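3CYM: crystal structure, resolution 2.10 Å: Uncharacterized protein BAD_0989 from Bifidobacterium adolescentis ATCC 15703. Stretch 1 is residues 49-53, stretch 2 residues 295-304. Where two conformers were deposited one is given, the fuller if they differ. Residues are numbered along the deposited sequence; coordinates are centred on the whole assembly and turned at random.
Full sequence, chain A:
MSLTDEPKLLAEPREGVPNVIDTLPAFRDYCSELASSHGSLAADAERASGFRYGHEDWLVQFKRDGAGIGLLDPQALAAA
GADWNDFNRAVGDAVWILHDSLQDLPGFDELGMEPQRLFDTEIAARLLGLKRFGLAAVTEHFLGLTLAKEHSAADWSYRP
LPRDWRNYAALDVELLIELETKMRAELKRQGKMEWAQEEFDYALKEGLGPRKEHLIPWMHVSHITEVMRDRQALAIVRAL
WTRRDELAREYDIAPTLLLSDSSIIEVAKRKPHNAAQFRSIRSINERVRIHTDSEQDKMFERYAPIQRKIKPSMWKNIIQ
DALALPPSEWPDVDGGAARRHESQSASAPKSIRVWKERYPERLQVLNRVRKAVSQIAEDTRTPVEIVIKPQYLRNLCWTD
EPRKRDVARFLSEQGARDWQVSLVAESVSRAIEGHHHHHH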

ATOM      1  N   SER A  49       1.199  -1.670 -10.927  1.00 24.69           N
ATOM      2  CA  SER A  49      -0.177  -1.466 -10.468  0.50 24.46           C
ATOM      3  C   SER A  49      -0.991  -0.735 -11.525  1.00 24.32           C
ATOM      4  O   SER A  49      -0.488   0.185 -12.171  1.00 22.48           O
ATOM      5  CB  SER A  49      -0.194  -0.662  -9.165  0.50 26.15           C
ATOM      6  OG  SER A  49       0.324   0.643  -9.369  0.50 22.81           O
ATOM      7  N   GLY A  50      -2.243  -1.146 -11.700  1.00 23.72           N
ATOM      8  CA  GLY A  50      -3.085  -0.587 -12.747  1.00 20.99           C
ATOM      9  C   GLY A  50      -2.924  -1.347 -14.052  1.00 21.77           C
ATOM     10  O   GLY A  50      -3.818  -1.313 -14.901  1.00 25.74           O
ATOM     11  N   PHE A  51      -1.796  -2.051 -14.198  1.00 21.96           N
ATOM     12  CA  PHE A  51      -1.480  -2.814 -15.412  1.00 17.58           C
ATOM     13  C   PHE A  51      -1.540  -4.328 -15.209  1.00 17.59           C
ATOM     14  O   PHE A  51      -2.377  -5.012 -15.810  1.00 19.65           O
ATOM     15  CB  PHE A  51      -0.107  -2.414 -15.958  1.00 15.08           C
ATOM     16  CG  PHE A  51      -0.014  -0.977 -16.372  1.00 18.59           C
ATOM     17  CD1 PHE A  51      -0.345  -0.594 -17.669  1.00 12.10           C
ATOM     18  CD2 PHE A  51       0.420  -0.005 -15.468  1.00 18.65           C
ATOM     19  CE1 PHE A  51      -0.262   0.737 -18.062  1.00 17.83           C
ATOM     20  CE2 PHE A  51       0.509   1.330 -15.849  1.00 22.81           C
ATOM     21  CZ  PHE A  51       0.166   1.706 -17.151  1.00 15.18           C
ATOM     22  N   ARG A  52      -0.640  -4.848 -14.381  1.00 18.56           N
ATOM     23  CA  ARG A  52      -0.619  -6.275 -14.039  1.00 22.33           C
ATOM     24  C   ARG A  52      -1.631  -6.579 -12.937  1.00 23.87           C
ATOM     25  O   ARG A  52      -2.303  -5.668 -12.447  1.00 20.45           O
ATOM     26  CB  ARG A  52       0.791  -6.717 -13.620  1.00 20.24           C
ATOM     27  CG  ARG A  52       1.829  -6.677 -14.744  1.00 13.34           C
ATOM     28  CD  ARG A  52       1.354  -7.447 -15.955  1.00 16.24           C
ATOM     29  NE  ARG A  52       2.228  -7.275 -17.107  1.00 20.51           N
ATOM     30  CZ  ARG A  52       3.030  -8.216 -17.591  1.00 26.13           C
ATOM     31  NH1 ARG A  52       3.793  -7.954 -18.642  1.00 24.27           N
ATOM     32  NH2 ARG A  52       3.076  -9.415 -17.029  1.00 29.45           N
ATOM     33  N   TYR A  53      -1.724  -7.851 -12.541  1.00 24.57           N
ATOM     34  CA  TYR A  53      -2.742  -8.300 -11.592  1.00 29.87           C
ATOM     35  C   TYR A  53      -2.702  -7.625 -10.221  1.00 35.72           C
ATOM     36  O   TYR A  53      -3.599  -6.845  -9.884  1.00 39.35           O
ATOM     37  CB  TYR A  53      -2.729  -9.826 -11.433  1.00 31.50           C
ATOM     38  CG  TYR A  53      -3.679 -10.331 -10.362  1.00 32.86           C
ATOM     39  CD1 TYR A  53      -5.062 -10.230 -10.524  1.00 34.17           C
ATOM     40  CD2 TYR A  53      -3.195 -10.894  -9.177  1.00 33.64           C
ATOM     41  CE1 TYR A  53      -5.933 -10.687  -9.550  1.00 36.23           C
ATOM     42  CE2 TYR A  53      -4.061 -11.346  -8.191  1.00 31.91           C
ATOM     43  CZ  TYR A  53      -5.427 -11.245  -8.387  1.00 35.45           C
ATOM     44  OH  TYR A  53      -6.291 -11.697  -7.419  1.00 37.21           O
ATOM     45  N   GLU A 295       0.268   9.659 -23.022  1.00 45.72           N
ATOM     46  CA  GLU A 295       1.181   8.609 -23.475  1.00 44.80           C
ATOM     47  C   GLU A 295       0.896   7.264 -22.785  1.00 42.35           C
ATOM     48  O   GLU A 295       1.362   6.209 -23.230  1.00 40.68           O
ATOM     49  CB  GLU A 295       2.630   9.033 -23.207  1.00 46.30           C
ATOM     50  CG  GLU A 295       3.201  10.008 -24.225  1.00 48.65           C
ATOM     51  CD  GLU A 295       3.486   9.348 -25.565  1.00 57.04           C
ATOM     52  OE1 GLU A 295       2.968   9.829 -26.596  1.00 57.11           O
ATOM     53  OE2 GLU A 295       4.219   8.334 -25.584  1.00 61.45           O
ATOM     54  N   GLN A 296       0.135   7.325 -21.691  1.00 38.17           N
ATOM     55  CA  GLN A 296      -0.294   6.156 -20.935  1.00 37.07           C
ATOM     56  C   GLN A 296      -1.289   5.295 -21.707  1.00 36.50           C
ATOM     57  O   GLN A 296      -1.394   4.099 -21.460  1.00 39.42           O
ATOM     58  CB  GLN A 296      -0.920   6.590 -19.604  1.00 36.34           C
ATOM     59  CG  GLN A 296       0.075   7.041 -18.540  1.00 42.42           C
ATOM     60  CD  GLN A 296       0.720   5.876 -17.797  1.00 49.08           C
ATOM     61  OE1 GLN A 296       1.516   5.120 -18.363  1.00 48.59           O
ATOM     62  NE2 GLN A 296       0.383   5.734 -16.518  1.00 47.69           N
ATOM     63  N   ASP A 297      -2.017   5.910 -22.635  1.00 34.76           N
ATOM     64  CA  ASP A 297      -3.036   5.216 -23.422  1.00 33.58           C
ATOM     65  C   ASP A 297      -2.441   4.106 -24.291  1.00 30.24           C
ATOM     66  O   ASP A 297      -2.969   2.992 -24.321  1.00 29.37           O
ATOM     67  CB  ASP A 297      -3.840   6.217 -24.263  1.00 33.97           C
ATOM     68  CG  ASP A 297      -4.698   7.151 -23.409  1.00 37.75           C
ATOM     69  OD1 ASP A 297      -5.593   7.812 -23.980  1.00 39.57           O
ATOM     70  OD2 ASP A 297      -4.484   7.230 -22.176  1.00 36.83           O
ATOM     71  N   LYS A 298      -1.330   4.410 -24.966  1.00 26.74           N
ATOM     72  CA  LYS A 298      -0.555   3.405 -25.703  1.00 28.36           C
ATOM     73  C   LYS A 298       0.028   2.324 -24.785  1.00 28.59           C
ATOM     74  O   LYS A 298       0.248   1.190 -25.220  1.00 28.86           O
ATOM     75  CB  LYS A 298       0.606   4.045 -26.474  1.00 30.28           C
ATOM     76  CG  LYS A 298       0.240   4.893 -27.680  1.00 21.77           C
ATOM     77  CD  LYS A 298       1.502   5.197 -28.466  1.00 25.25           C
ATOM     78  CE  LYS A 298       1.562   6.638 -28.899  1.00 25.27           C
ATOM     79  NZ  LYS A 298       1.654   7.560 -27.743  1.00 24.12           N
ATOM     80  N   MET A 299       0.294   2.689 -23.530  1.00 26.30           N
ATOM     81  CA  MET A 299       0.860   1.756 -22.563  1.00 25.61           C
ATOM     82  C   MET A 299      -0.168   0.736 -22.070  1.00 22.86           C
ATOM     83  O   MET A 299       0.176  -0.414 -21.820  1.00 25.28           O
ATOM     84  CB  MET A 299       1.516   2.505 -21.396  1.00 27.43           C
ATOM     85  CG  MET A 299       2.608   1.705 -20.687  1.00 27.00           C
ATOM     86  SD  MET A 299       4.123   1.380 -21.633  1.00 28.38           S
ATOM     87  CE  MET A 299       4.444   2.970 -22.389  1.00 15.55           C
ATOM     88  N   PHE A 300      -1.424   1.157 -21.954  1.00 19.05           N
ATOM     89  CA  PHE A 300      -2.525   0.248 -21.632  1.00 20.35           C
ATOM     90  C   PHE A 300      -2.905  -0.604 -22.828  1.00 18.08           C
ATOM     91  O   PHE A 300      -3.204  -1.786 -22.669  1.00 19.72           O
ATOM     92  CB  PHE A 300      -3.760   1.012 -21.136  1.00 23.14           C
ATOM     93  CG  PHE A 300      -3.671   1.435 -19.702  1.00 25.03           C
ATOM     94  CD1 PHE A 300      -3.905   0.526 -18.682  1.00 28.14           C
ATOM     95  CD2 PHE A 300      -3.348   2.740 -19.374  1.00 26.14           C
ATOM     96  CE1 PHE A 300      -3.810   0.915 -17.355  1.00 26.48           C
ATOM     97  CE2 PHE A 300      -3.249   3.138 -18.053  1.00 27.73           C
ATOM     98  CZ  PHE A 300      -3.482   2.224 -17.040  1.00 26.90           C
ATOM     99  N   GLU A 301      -2.875  -0.001 -24.017  1.00 20.58           N
ATOM    100  CA  GLU A 301      -3.239  -0.671 -25.278  1.00 21.21           C
ATOM    101  C   GLU A 301      -2.427  -1.929 -25.599  1.00 21.04           C
ATOM    102  O   GLU A 301      -2.858  -2.766 -26.404  1.00 20.06           O
ATOM    103  CB  GLU A 301      -3.189   0.308 -26.459  1.00 20.71           C
ATOM    104  CG  GLU A 301      -4.440   1.157 -26.641  1.00 28.60           C
ATOM    105  CD  GLU A 301      -5.696   0.323 -26.759  1.00 34.80           C
ATOM    106  OE1 GLU A 301      -6.669   0.636 -26.051  1.00 39.53           O
ATOM    107  OE2 GLU A 301      -5.712  -0.646 -27.553  1.00 38.98           O
ATOM    108  N   ARG A 302      -1.258  -2.041 -24.964  1.00 20.61           N
ATOM    109  CA  ARG A 302      -0.408  -3.234 -25.033  0.50 20.13           C
ATOM    110  C   ARG A 302      -1.108  -4.477 -24.502  1.00 20.50           C
ATOM    111  O   ARG A 302      -0.763  -5.599 -24.871  1.00 23.40           O
ATOM    112  CB  ARG A 302       0.872  -3.013 -24.224  0.50 17.15           C
ATOM    113  CG  ARG A 302       1.957  -2.260 -24.964  0.50 17.14           C
ATOM    114  CD  ARG A 302       2.889  -1.514 -24.021  0.50 14.75           C
ATOM    115  NE  ARG A 302       3.687  -2.386 -23.157  0.50 12.27           N
ATOM    116  CZ  ARG A 302       3.483  -2.548 -21.848  0.50 15.38           C
ATOM    117  NH1 ARG A 302       2.480  -1.914 -21.237  0.50  2.00           N
ATOM    118  NH2 ARG A 302       4.279  -3.351 -21.147  0.50  2.00           N
ATOM    119  N   TYR A 303      -2.082  -4.269 -23.619  1.00 20.99           N
ATOM    120  CA  TYR A 303      -2.814  -5.360 -22.982  1.00 19.98           C
ATOM    121  C   TYR A 303      -4.039  -5.811 -23.761  1.00 19.20           C
ATOM    122  O   TYR A 303      -4.729  -6.745 -23.338  1.00 19.27           O
ATOM    123  CB  TYR A 303      -3.182  -4.983 -21.543  1.00 18.76           C
ATOM    124  CG  TYR A 303      -1.965  -4.939 -20.642  1.00 16.05           C
ATOM    125  CD1 TYR A 303      -1.581  -6.061 -19.917  1.00 21.47           C
ATOM    126  CD2 TYR A 303      -1.175  -3.789 -20.551  1.00 16.86           C
ATOM    127  CE1 TYR A 303      -0.456  -6.042 -19.111  1.00 13.63           C
ATOM    128  CE2 TYR A 303      -0.051  -3.756 -19.739  1.00  6.30           C
ATOM    129  CZ  TYR A 303       0.303  -4.888 -19.025  1.00 16.20           C
ATOM    130  OH  TYR A 303       1.409  -4.877 -18.212  1.00 17.51           O
ATOM    131  N   ALA A 304      -4.288  -5.161 -24.901  1.00 20.16           N
ATOM    132  CA  ALA A 304      -5.411  -5.508 -25.788  1.00 20.15           C
ATOM    133  C   ALA A 304      -5.492  -6.983 -26.210  1.00 21.74           C
ATOM    134  O   ALA A 304      -6.582  -7.549 -26.144  1.00 22.68           O
ATOM    135  CB  ALA A 304      -5.477  -4.584 -27.000  1.00 18.87           C
TER

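Residues 49-53 have no regular secondary structure and pack against a helix running through Asp297 to Phe300, followed by a type I turn from Glu301 to Ala304. The backbones come closest at Phe51 and Phe300, whose CA atoms are 7.0 Å apart, so side chains fill most of the gap; together the two stretches bury 349 Å².

Aromatic packing dominates. The Phe51 and Phe300 rings form an offset stack: their centroids lie 4.2 Å apart, their planes are inclined by 18°, and Phe51 CE1 approaches Phe300 CE1 to 3.6 Å. The remaining apolar contacts also centre on Phe51, with CD1 3.8 Å from Tyr303 CE2 at the ring edge and CE1 4.0 Å from Met299 CG. This buried ring thus meets the adjacent helix residues Met299 and Phe300 and, past them, Tyr303.

One hydrogen bond crosses the interface. Arg52 points its CA-to-CB bond away, yet its chain bends back so that NE donates to Tyr303 OH at 2.8 Å, with an N-H...acceptor angle of 153°. The hydroxyl lies near the guanidinium plane, as in-plane donation requires.

Polar atoms also meet ring edges. Gly50 O sits 3.3 Å from Phe300 CE1, near the ring plane, where the carbonyl oxygen faces the ring's slightly positive rim. Gln296 OE1 likewise lies near the plane of the Phe51 ring, 3.9 Å from Phe51 CZ.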